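Local atomic coordinates of glycosyl hydrolase family 62 protein (PDB entry 5B6T), a protein that hydrolyses alpha-L-arabinofuranosidic linkages and, as a glycoside hydrolase family 62 enzyme, probably removes arabinofuranose side groups from arabinoxylan. Residues 28-38 with 265-273; 282-291 with 303-314. All coordinates share one frame; numbering follows the deposited sequence.

Contact 1 of 2, residues 28-38 with 265-273. With CA (calcium ion), chain D.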
loop_
_atom_site.group_PDB
_atom_site.type_symbol
_atom_site.label_atom_id
_atom_site.label_comp_id
_atom_site.label_asym_id
_atom_site.label_seq_id
_atom_site.Cartn_x
_atom_site.Cartn_y
_atom_site.Cartn_z
ATOM N N ASP A 28 -0.338 3.301 6.096
ATOM C CA ASP A 28 -0.415 3.058 4.667
ATOM C C ASP A 28 0.944 3.160 3.937
ATOM O O ASP A 28 1.038 3.828 2.900
ATOM C CB ASP A 28 -1.396 4.050 4.009
ATOM C CG ASP A 28 -2.680 4.256 4.789
ATOM O OD1 ASP A 28 -3.203 3.277 5.328
ATOM O OD2 ASP A 28 -3.149 5.438 4.806
ATOM N N PRO A 29 1.998 2.489 4.446
ATOM C CA PRO A 29 3.327 2.770 3.940
ATOM C C PRO A 29 3.600 2.259 2.540
ATOM O O PRO A 29 3.125 1.182 2.160
ATOM C CB PRO A 29 4.253 2.028 4.935
ATOM C CG PRO A 29 3.388 0.933 5.479
ATOM C CD PRO A 29 2.030 1.535 5.577
ATOM N N SER A 30 4.431 3.009 1.811
ATOM C CA SER A 30 5.056 2.554 0.596
ATOM C C SER A 30 6.580 2.588 0.793
ATOM O O SER A 30 7.093 3.478 1.455
ATOM C CB SER A 30 4.671 3.469 -0.568
ATOM O OG SER A 30 5.086 2.910 -1.804
ATOM N N VAL A 31 7.288 1.634 0.206
ATOM C CA VAL A 31 8.703 1.489 0.503
ATOM C C VAL A 31 9.551 0.985 -0.647
ATOM O O VAL A 31 9.208 0.019 -1.319
ATOM C CB VAL A 31 8.923 0.605 1.749
ATOM C CG1 VAL A 31 8.264 -0.763 1.600
ATOM C CG2 VAL A 31 10.391 0.497 2.109
ATOM N N VAL A 32 10.688 1.664 -0.817
ATOM C CA VAL A 32 11.751 1.216 -1.725
ATOM C C VAL A 32 13.112 1.404 -1.070
ATOM O O VAL A 32 13.309 2.309 -0.253
ATOM C CB VAL A 32 11.745 1.952 -3.088
ATOM C CG1 VAL A 32 10.490 1.612 -3.874
ATOM C CG2 VAL A 32 11.887 3.459 -2.962
ATOM N N TYR A 33 14.030 0.519 -1.455
ATOM C CA TYR A 33 15.447 0.633 -1.089
ATOM C C TYR A 33 16.193 1.134 -2.306
ATOM O O TYR A 33 16.121 0.531 -3.372
ATOM C CB TYR A 33 16.005 -0.708 -0.655
ATOM C CG TYR A 33 17.378 -0.608 0.005
ATOM C CD1 TYR A 33 17.503 -0.172 1.308
ATOM C CD2 TYR A 33 18.538 -0.975 -0.681
ATOM C CE1 TYR A 33 18.737 -0.100 1.928
ATOM C CE2 TYR A 33 19.780 -0.878 -0.085
ATOM C CZ TYR A 33 19.880 -0.464 1.222
ATOM O OH TYR A 33 21.125 -0.421 1.843
ATOM N N HIS A 34 16.869 2.267 -2.154
ATOM C CA HIS A 34 17.531 2.918 -3.289
ATOM C C HIS A 34 18.767 3.629 -2.802
ATOM O O HIS A 34 18.724 4.387 -1.806
ATOM C CB HIS A 34 16.580 3.912 -3.963
ATOM C CG HIS A 34 17.226 4.789 -4.987
ATOM N ND1 HIS A 34 17.539 4.338 -6.239
ATOM C CD2 HIS A 34 17.623 6.079 -4.939
ATOM C CE1 HIS A 34 18.085 5.316 -6.939
ATOM N NE2 HIS A 34 18.159 6.380 -6.171
ATOM N N ASP A 35 19.867 3.369 -3.501
ATOM C CA ASP A 35 21.162 3.928 -3.143
ATOM C C ASP A 35 21.469 3.892 -1.655
ATOM O O ASP A 35 21.786 4.892 -1.038
ATOM C CB ASP A 35 21.262 5.331 -3.724
ATOM C CG ASP A 35 21.496 5.300 -5.219
ATOM O OD1 ASP A 35 21.725 4.185 -5.762
ATOM O OD2 ASP A 35 21.451 6.372 -5.849
ATOM N N GLY A 36 21.360 2.700 -1.085
ATOM C CA GLY A 36 21.795 2.436 0.257
ATOM C C GLY A 36 20.901 2.881 1.389
ATOM O O GLY A 36 21.312 2.858 2.548
ATOM N N ARG A 37 19.684 3.304 1.065
ATOM C CA ARG A 37 18.745 3.774 2.054
ATOM C C ARG A 37 17.347 3.275 1.769
ATOM O O ARG A 37 16.958 3.076 0.604
ATOM C CB ARG A 37 18.673 5.320 2.075
ATOM C CG ARG A 37 19.962 6.065 2.345
ATOM C CD ARG A 37 19.715 7.562 2.310
ATOM N NE ARG A 37 18.985 8.048 3.477
ATOM C CZ ARG A 37 19.512 8.193 4.704
ATOM N NH1 ARG A 37 20.774 7.878 4.940
ATOM N NH2 ARG A 37 18.766 8.658 5.691
ATOM N N TRP A 38 16.590 3.120 2.845
ATOM C CA TRP A 38 15.150 2.924 2.768
ATOM C C TRP A 38 14.476 4.261 2.575
ATOM O O TRP A 38 14.840 5.251 3.213
ATOM C CB TRP A 38 14.649 2.274 4.062
ATOM C CG TRP A 38 15.199 0.885 4.199
ATOM C CD1 TRP A 38 16.231 0.473 4.975
ATOM C CD2 TRP A 38 14.748 -0.264 3.476
ATOM N NE1 TRP A 38 16.445 -0.893 4.797
ATOM C CE2 TRP A 38 15.552 -1.360 3.869
ATOM C CE3 TRP A 38 13.762 -0.465 2.501
ATOM C CZ2 TRP A 38 15.389 -2.639 3.326
ATOM C CZ3 TRP A 38 13.596 -1.751 1.976
ATOM C CH2 TRP A 38 14.410 -2.806 2.388
ATOM N N HIS A 265 -3.005 -2.283 6.133
ATOM C CA HIS A 265 -2.416 -1.570 4.997
ATOM C C HIS A 265 -0.914 -1.498 4.961
ATOM O O HIS A 265 -0.317 -0.739 5.701
ATOM C CB HIS A 265 -3.002 -0.163 4.920
ATOM C CG HIS A 265 -2.795 0.478 3.593
ATOM N ND1 HIS A 265 -3.748 1.253 2.965
ATOM C CD2 HIS A 265 -1.750 0.398 2.738
ATOM C CE1 HIS A 265 -3.282 1.643 1.794
ATOM N NE2 HIS A 265 -2.069 1.149 1.634
ATOM N N GLY A 266 -0.318 -2.332 4.115
ATOM C CA GLY A 266 1.120 -2.434 4.016
ATOM C C GLY A 266 1.656 -2.565 2.599
ATOM O O GLY A 266 0.961 -2.304 1.601
ATOM N N GLU A 267 2.932 -2.971 2.511
ATOM C CA GLU A 267 3.624 -3.199 1.233
ATOM C C GLU A 267 4.730 -4.198 1.444
ATOM O O GLU A 267 5.400 -4.181 2.507
ATOM C CB GLU A 267 4.234 -1.912 0.647
ATOM C CG GLU A 267 3.414 -1.300 -0.505
ATOM C CD GLU A 267 4.090 -0.158 -1.213
ATOM O OE1 GLU A 267 5.328 -0.199 -1.353
ATOM O OE2 GLU A 267 3.382 0.807 -1.617
ATOM N N LEU A 268 4.955 -5.029 0.419
ATOM C CA LEU A 268 6.076 -5.956 0.427
ATOM C C LEU A 268 7.363 -5.237 0.023
ATOM O O LEU A 268 7.366 -4.305 -0.800
ATOM C CB LEU A 268 5.871 -7.139 -0.539
ATOM C CG LEU A 268 4.913 -8.270 -0.114
ATOM C CD1 LEU A 268 4.668 -9.213 -1.298
ATOM C CD2 LEU A 268 5.477 -9.069 1.060
ATOM N N ILE A 269 8.468 -5.677 0.589
ATOM C CA ILE A 269 9.766 -5.225 0.094
ATOM C C ILE A 269 9.969 -5.796 -1.315
ATOM O O ILE A 269 9.795 -7.015 -1.546
ATOM C CB ILE A 269 10.912 -5.645 1.035
ATOM C CG1 ILE A 269 10.806 -5.026 2.444
ATOM C CG2 ILE A 269 12.252 -5.316 0.424
ATOM C CD1 ILE A 269 10.321 -3.616 2.556
ATOM N N ARG A 270 10.297 -4.927 -2.270
ATOM C CA ARG A 270 10.365 -5.299 -3.677
ATOM C C ARG A 270 11.751 -5.770 -4.096
ATOM O O ARG A 270 12.708 -5.553 -3.391
ATOM C CB ARG A 270 9.963 -4.092 -4.534
ATOM C CG ARG A 270 8.668 -3.415 -4.112
ATOM C CD ARG A 270 8.362 -2.243 -5.018
ATOM N NE ARG A 270 7.414 -1.368 -4.362
ATOM C CZ ARG A 270 7.233 -0.101 -4.687
ATOM N NH1 ARG A 270 7.838 0.416 -5.737
ATOM N NH2 ARG A 270 6.422 0.636 -3.952
ATOM N N SER A 271 11.835 -6.419 -5.251
ATOM C CA SER A 271 13.123 -6.803 -5.807
ATOM C C SER A 271 13.661 -5.744 -6.749
ATOM O O SER A 271 14.820 -5.844 -7.201
ATOM C CB SER A 271 12.985 -8.118 -6.562
ATOM O OG SER A 271 11.981 -8.011 -7.536
ATOM N N GLY A 272 12.860 -4.719 -7.032
ATOM C CA GLY A 272 13.267 -3.633 -7.922
ATOM C C GLY A 272 12.259 -2.511 -7.817
ATOM O O GLY A 272 11.135 -2.746 -7.359
ATOM N N ASN A 273 12.652 -1.310 -8.255
ATOM C CA ASN A 273 11.905 -0.103 -7.966
ATOM C C ASN A 273 11.122 0.470 -9.119
ATOM O O ASN A 273 10.494 1.504 -8.932
ATOM C CB ASN A 273 12.850 0.960 -7.391
ATOM C CG ASN A 273 13.471 0.498 -6.086
ATOM O OD1 ASN A 273 12.852 -0.287 -5.375
ATOM N ND2 ASN A 273 14.692 0.943 -5.787
HETATM CA CA CA D . -0.757 1.295 -0.065
HETATM O O HOH W 1 -0.195 3.292 0.579
HETATM O O HOH W 2 10.858 -2.245 -1.475
HETATM O O HOH W 3 13.118 -1.675 -3.146
HETATM O O HOH W 4 16.460 2.326 -7.623
HETATM O O HOH W 5 -1.280 -0.729 -0.529
HETATM O O HOH W 6 0.618 1.546 -1.607
HETATM O O HOH W 7 -2.252 1.997 -1.298
HETATM O O HOH W 8 0.754 0.433 1.095
#
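Asp-28 lays its CB over the centre of the imidazole of His-265, 3.6 Å from the ring centroid and 3° off its normal, a CH-pi contact. Its OD1 stops 3.2 Å from His-265 ND1 at an angle too poor for a bond; OD2 instead bonds to Ser-43 and a glycerol. His-265 NE2, at the ring edge away from the histidine's own backbone, holds the calcium ion at 2.1 Å, and five waters complete the shell. One of them, water 6, lies 2.9 Å from Glu-267 OE2 and probably donates to it.

Glu-267 shows how one buried carboxylate can serve several donors. Ser-30 OG gives its proton to OE2 at 2.7 Å on the syn side, while Val-31 N and Arg-270 NH2 reach OE1 from opposite faces of its plane, Arg-270 as a salt bridge. The arginine is gripped again by Val-86 O, and Val-32 CG1 lies over one face of its guanidinium. Further along the chain, Ile-269 CD1 packs 3.6 Å from Val-31 CG1 and beside Trp-38 CZ3. Asn-273 CG, anti to its carbonyl carbon (chi1 -62°), lets ND2 reach Tyr-33 O at 2.8 Å, from above the carbonyl plane. Strand 29-34 thus meets strand 266-268 of another sheet, and the loop after it, without backbone-to-backbone pairing, beside a histidine-calcium centre, as expected near the axis of family 62's five-bladed beta-propeller.

Contact 2 of 2, residues 282-291 with 303-314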
loop_
_atom_site.group_PDB
_atom_site.type_symbol
_atom_site.label_atom_id
_atom_site.label_comp_id
_atom_site.label_asym_id
_atom_site.label_seq_id
_atom_site.Cartn_x
_atom_site.Cartn_y
_atom_site.Cartn_z
ATOM N N CYS A 282 11.199 -15.092 -2.548
ATOM C CA CYS A 282 12.038 -15.547 -1.440
ATOM C C CYS A 282 12.108 -14.494 -0.347
ATOM O O CYS A 282 12.133 -13.286 -0.635
ATOM C CB CYS A 282 13.470 -15.750 -1.944
ATOM S SG CYS A 282 13.666 -16.763 -3.447
ATOM N N ASN A 283 12.146 -14.943 0.901
ATOM C CA ASN A 283 12.362 -14.049 2.035
ATOM C C ASN A 283 11.421 -12.858 1.970
ATOM O O ASN A 283 11.845 -11.713 1.984
ATOM C CB ASN A 283 13.827 -13.564 2.116
ATOM C CG ASN A 283 14.067 -12.590 3.279
ATOM O OD1 ASN A 283 13.517 -12.771 4.368
ATOM N ND2 ASN A 283 14.889 -11.547 3.053
ATOM N N LEU A 284 10.124 -13.112 1.921
ATOM C CA LEU A 284 9.173 -11.990 1.865
ATOM C C LEU A 284 9.263 -11.174 3.164
ATOM O O LEU A 284 9.463 -11.716 4.232
ATOM C CB LEU A 284 7.725 -12.467 1.642
ATOM C CG LEU A 284 7.317 -12.720 0.182
ATOM C CD1 LEU A 284 8.076 -13.860 -0.460
ATOM C CD2 LEU A 284 5.807 -12.972 0.090
ATOM N N ARG A 285 9.107 -9.859 3.019
ATOM C CA ARG A 285 9.060 -8.932 4.140
ATOM C C ARG A 285 7.923 -7.961 3.866
ATOM O O ARG A 285 7.833 -7.425 2.759
ATOM C CB ARG A 285 10.379 -8.167 4.276
ATOM C CG ARG A 285 11.589 -9.022 4.645
ATOM C CD ARG A 285 12.855 -8.170 4.661
ATOM N NE ARG A 285 13.455 -8.050 3.348
ATOM C CZ ARG A 285 14.437 -7.196 3.017
ATOM N NH1 ARG A 285 14.925 -6.305 3.899
ATOM N NH2 ARG A 285 14.907 -7.222 1.772
ATOM N N TYR A 286 7.072 -7.752 4.861
ATOM C CA TYR A 286 5.886 -6.916 4.696
ATOM C C TYR A 286 5.938 -5.805 5.704
ATOM O O TYR A 286 5.880 -6.026 6.912
ATOM C CB TYR A 286 4.563 -7.718 4.838
ATOM C CG TYR A 286 3.340 -7.053 4.243
ATOM C CD1 TYR A 286 3.245 -6.836 2.883
ATOM C CD2 TYR A 286 2.267 -6.655 5.042
ATOM C CE1 TYR A 286 2.124 -6.227 2.343
ATOM C CE2 TYR A 286 1.121 -6.092 4.502
ATOM C CZ TYR A 286 1.082 -5.840 3.152
ATOM O OH TYR A 286 -0.021 -5.231 2.607
ATOM N N LEU A 287 6.012 -4.570 5.200
ATOM C CA LEU A 287 5.970 -3.373 6.040
ATOM C C LEU A 287 4.494 -3.015 6.182
ATOM O O LEU A 287 3.817 -2.832 5.177
ATOM C CB LEU A 287 6.754 -2.245 5.353
ATOM C CG LEU A 287 6.843 -0.926 6.143
ATOM C CD1 LEU A 287 7.591 -1.006 7.454
ATOM C CD2 LEU A 287 7.487 0.113 5.233
ATOM N N TYR A 288 3.995 -2.966 7.411
ATOM C CA TYR A 288 2.548 -2.898 7.620
ATOM C C TYR A 288 2.241 -1.926 8.749
ATOM O O TYR A 288 3.151 -1.472 9.464
ATOM C CB TYR A 288 2.024 -4.292 7.922
ATOM C CG TYR A 288 2.332 -4.782 9.323
ATOM C CD1 TYR A 288 3.590 -5.303 9.663
ATOM C CD2 TYR A 288 1.365 -4.765 10.309
ATOM C CE1 TYR A 288 3.873 -5.746 10.938
ATOM C CE2 TYR A 288 1.638 -5.208 11.587
ATOM C CZ TYR A 288 2.896 -5.695 11.905
ATOM O OH TYR A 288 3.149 -6.185 13.178
ATOM N N GLN A 289 0.962 -1.638 8.929
ATOM C CA GLN A 289 0.501 -0.889 10.073
ATOM C C GLN A 289 -0.275 -1.759 11.047
ATOM O O GLN A 289 -1.124 -2.587 10.652
ATOM C CB GLN A 289 -0.381 0.310 9.672
ATOM C CG GLN A 289 -1.660 -0.058 8.925
ATOM C CD GLN A 289 -2.470 1.127 8.464
ATOM O OE1 GLN A 289 -1.950 2.224 8.219
ATOM N NE2 GLN A 289 -3.783 0.899 8.311
ATOM N N GLY A 290 0.025 -1.550 12.336
ATOM C CA GLY A 290 -0.639 -2.224 13.440
ATOM C C GLY A 290 -0.959 -1.225 14.518
ATOM O O GLY A 290 -0.584 -0.054 14.433
ATOM N N LEU A 291 -1.673 -1.678 15.545
ATOM C CA LEU A 291 -2.000 -0.811 16.665
ATOM C C LEU A 291 -2.347 -1.613 17.905
ATOM O O LEU A 291 -2.622 -2.818 17.848
ATOM C CB LEU A 291 -3.126 0.164 16.324
ATOM C CG LEU A 291 -4.569 -0.338 16.442
ATOM C CD1 LEU A 291 -5.481 0.816 16.169
ATOM C CD2 LEU A 291 -4.889 -1.479 15.500
ATOM N N PRO A 303 -4.096 4.951 17.029
ATOM C CA PRO A 303 -2.637 5.063 17.071
ATOM C C PRO A 303 -1.892 4.000 16.258
ATOM O O PRO A 303 -1.141 3.188 16.792
ATOM C CB PRO A 303 -2.338 4.964 18.577
ATOM C CG PRO A 303 -3.422 4.096 19.094
ATOM C CD PRO A 303 -4.647 4.428 18.302
ATOM N N TRP A 304 -2.047 4.080 14.951
ATOM C CA TRP A 304 -1.322 3.170 14.033
ATOM C C TRP A 304 0.168 3.453 14.047
ATOM O O TRP A 304 0.593 4.611 14.053
ATOM C CB TRP A 304 -1.835 3.294 12.591
ATOM C CG TRP A 304 -3.259 2.920 12.409
ATOM C CD1 TRP A 304 -4.310 3.765 12.378
ATOM C CD2 TRP A 304 -3.792 1.605 12.216
ATOM N NE1 TRP A 304 -5.471 3.076 12.160
ATOM C CE2 TRP A 304 -5.180 1.737 12.068
ATOM C CE3 TRP A 304 -3.230 0.332 12.164
ATOM C CZ2 TRP A 304 -6.027 0.636 11.894
ATOM C CZ3 TRP A 304 -4.064 -0.769 11.956
ATOM C CH2 TRP A 304 -5.449 -0.614 11.835
ATOM N N LYS A 305 0.954 2.374 14.004
ATOM C CA LYS A 305 2.422 2.431 13.908
ATOM C C LYS A 305 2.842 1.396 12.880
ATOM O O LYS A 305 2.109 0.446 12.618
ATOM C CB LYS A 305 3.075 2.165 15.276
ATOM C CG LYS A 305 2.571 3.146 16.346
ATOM C CD LYS A 305 3.126 2.875 17.715
ATOM C CE LYS A 305 2.280 3.528 18.784
ATOM N NZ LYS A 305 2.123 5.014 18.655
ATOM N N LEU A 306 4.015 1.592 12.303
ATOM C CA LEU A 306 4.534 0.677 11.279
ATOM C C LEU A 306 5.446 -0.361 11.924
ATOM O O LEU A 306 6.308 -0.012 12.736
ATOM C CB LEU A 306 5.318 1.456 10.214
ATOM C CG LEU A 306 4.604 2.662 9.576
ATOM C CD1 LEU A 306 5.426 3.231 8.443
ATOM C CD2 LEU A 306 3.197 2.312 9.114
ATOM N N GLY A 307 5.260 -1.603 11.520
ATOM C CA GLY A 307 6.156 -2.712 11.828
ATOM C C GLY A 307 6.526 -3.508 10.598
ATOM O O GLY A 307 6.071 -3.206 9.469
ATOM N N LEU A 308 7.377 -4.516 10.791
ATOM C CA LEU A 308 7.901 -5.277 9.670
ATOM C C LEU A 308 7.761 -6.762 9.943
ATOM O O LEU A 308 8.260 -7.232 10.970
ATOM C CB LEU A 308 9.373 -4.968 9.470
ATOM C CG LEU A 308 10.034 -5.550 8.222
ATOM C CD1 LEU A 308 9.421 -4.974 6.956
ATOM C CD2 LEU A 308 11.536 -5.300 8.223
ATOM N N LEU A 309 7.077 -7.452 9.040
ATOM C CA LEU A 309 6.980 -8.906 9.075
ATOM C C LEU A 309 8.108 -9.487 8.238
ATOM O O LEU A 309 8.327 -9.039 7.143
ATOM C CB LEU A 309 5.657 -9.369 8.462
ATOM C CG LEU A 309 4.348 -8.848 9.014
ATOM C CD1 LEU A 309 3.184 -9.521 8.328
ATOM C CD2 LEU A 309 4.252 -9.067 10.511
ATOM N N THR A 310 8.779 -10.509 8.769
ATOM C CA THR A 310 9.772 -11.276 8.039
ATOM C C THR A 310 9.274 -12.714 7.890
ATOM O O THR A 310 8.879 -13.336 8.859
ATOM C CB THR A 310 11.112 -11.250 8.792
ATOM O OG1 THR A 310 11.588 -9.899 8.890
ATOM C CG2 THR A 310 12.141 -12.064 8.085
ATOM N N GLN A 311 9.233 -13.211 6.665
ATOM C CA GLN A 311 8.690 -14.543 6.437
ATOM C C GLN A 311 9.587 -15.603 7.094
ATOM O O GLN A 311 10.815 -15.552 6.934
ATOM C CB GLN A 311 8.590 -14.816 4.942
ATOM C CG GLN A 311 8.030 -16.175 4.579
ATOM C CD GLN A 311 8.021 -16.406 3.089
ATOM O OE1 GLN A 311 8.791 -15.813 2.351
ATOM N NE2 GLN A 311 7.169 -17.330 2.641
ATOM N N THR A 312 8.952 -16.539 7.807
ATOM C CA THR A 312 9.659 -17.644 8.452
ATOM C C THR A 312 9.487 -18.983 7.746
ATOM O O THR A 312 10.152 -19.953 8.144
ATOM C CB THR A 312 9.247 -17.782 9.931
ATOM O OG1 THR A 312 7.850 -18.058 10.001
ATOM C CG2 THR A 312 9.561 -16.515 10.676
ATOM N N ASN A 313 8.609 -19.075 6.740
ATOM C CA ASN A 313 8.520 -20.286 5.922
ATOM C C ASN A 313 8.997 -20.017 4.510
ATOM O O ASN A 313 8.409 -20.496 3.533
ATOM C CB ASN A 313 7.097 -20.858 5.906
ATOM C CG ASN A 313 6.136 -20.041 5.056
ATOM O OD1 ASN A 313 6.186 -18.788 5.042
ATOM N ND2 ASN A 313 5.227 -20.739 4.380
ATOM N N SER A 314 10.069 -19.228 4.393
ATOM C CA SER A 314 10.595 -18.847 3.085
ATOM C C SER A 314 11.068 -20.019 2.230
ATOM O O SER A 314 11.697 -20.928 2.737
ATOM C CB SER A 314 11.781 -17.917 3.274
ATOM O OG SER A 314 12.363 -17.585 2.036
HETATM O O HOH W 9 12.949 -14.997 5.581
#
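Asn-283 N donates to Ser-314 OG at 2.9 Å, a hydroxyl that also bonds to Cys-316 O, close to the Cys-282 to Cys-316 disulfide. Water 9 joins Asn-283 OD1 to Gln-311 O. At Leu-284 both backbone polar atoms are used: N donates to the amide oxygen OE1 of Gln-311 at 3.0 Å, and O accepts from Gln-311 N. With CG anti to the backbone N (chi1 -180°) and the chain extended, Gln-311 reaches across to the backbone N of Leu-284, where OE1 also rests against Leu-284 CD1.

Arg-285 begins the regular antiparallel pairing, opposite Thr-310 in a non-hydrogen-bonded pair. Tyr-286 and Leu-309 follow as a hydrogen-bonded pair, their CB atoms 4.1 Å apart. Leu-287 sends CB against Leu-308 CD1 on the other face. Tyr-288 folds over Gly-307, its hydrogen-bonded partner on the other strand: the ring, with CG wedged between N and carbonyl carbon (chi1 75°), covers Gly-307 N, and a CB there would meet CE1. The same CE1 presses on Leu-309 CD2 at 3.4 Å, and the hydroxyl bonds to Ser-9.

Gln-289 stacks its amide on one face of Trp-304, the planes 21° apart, while NE2 bonds to Ser-264 OG and OE1 accepts from Asp-28 N. Leu-291 CD2 sits over the opposite face, 4.0 Å from the centroid of the six-membered ring. With an alanine at Trp-304, a gap would probably open between Gln-289 and Leu-291, and the amide would lose the ring surface it stacks on, its orientation left to the hydrogen bonds at its ends. Such a paired ladder, extended by strands 7-9 and 266-268, is characteristic of a propeller blade, here one to which both chain termini contribute, a closure known as molecular velcro.

From the N terminus, strand 7-9 runs first into the sheet that the last strands will complete, and the chain then enters 28-38. Contact 1 closes a long loop, 226 residues holding most of the strands, when 265-273 returns to lie beside that early segment. Only afterwards does contact 2 open, closing a short loop of 11 residues between 282-291 and 303-314, so the two stand in series and neither nests nor crosses. They share one sheet: Glu-267 O probably accepts from Leu-287 N, and Ile-269 N probably donates to Arg-285 O. Contact 1 therefore ties the sheet of 25-34 to this last one, and contact 2 builds its interior.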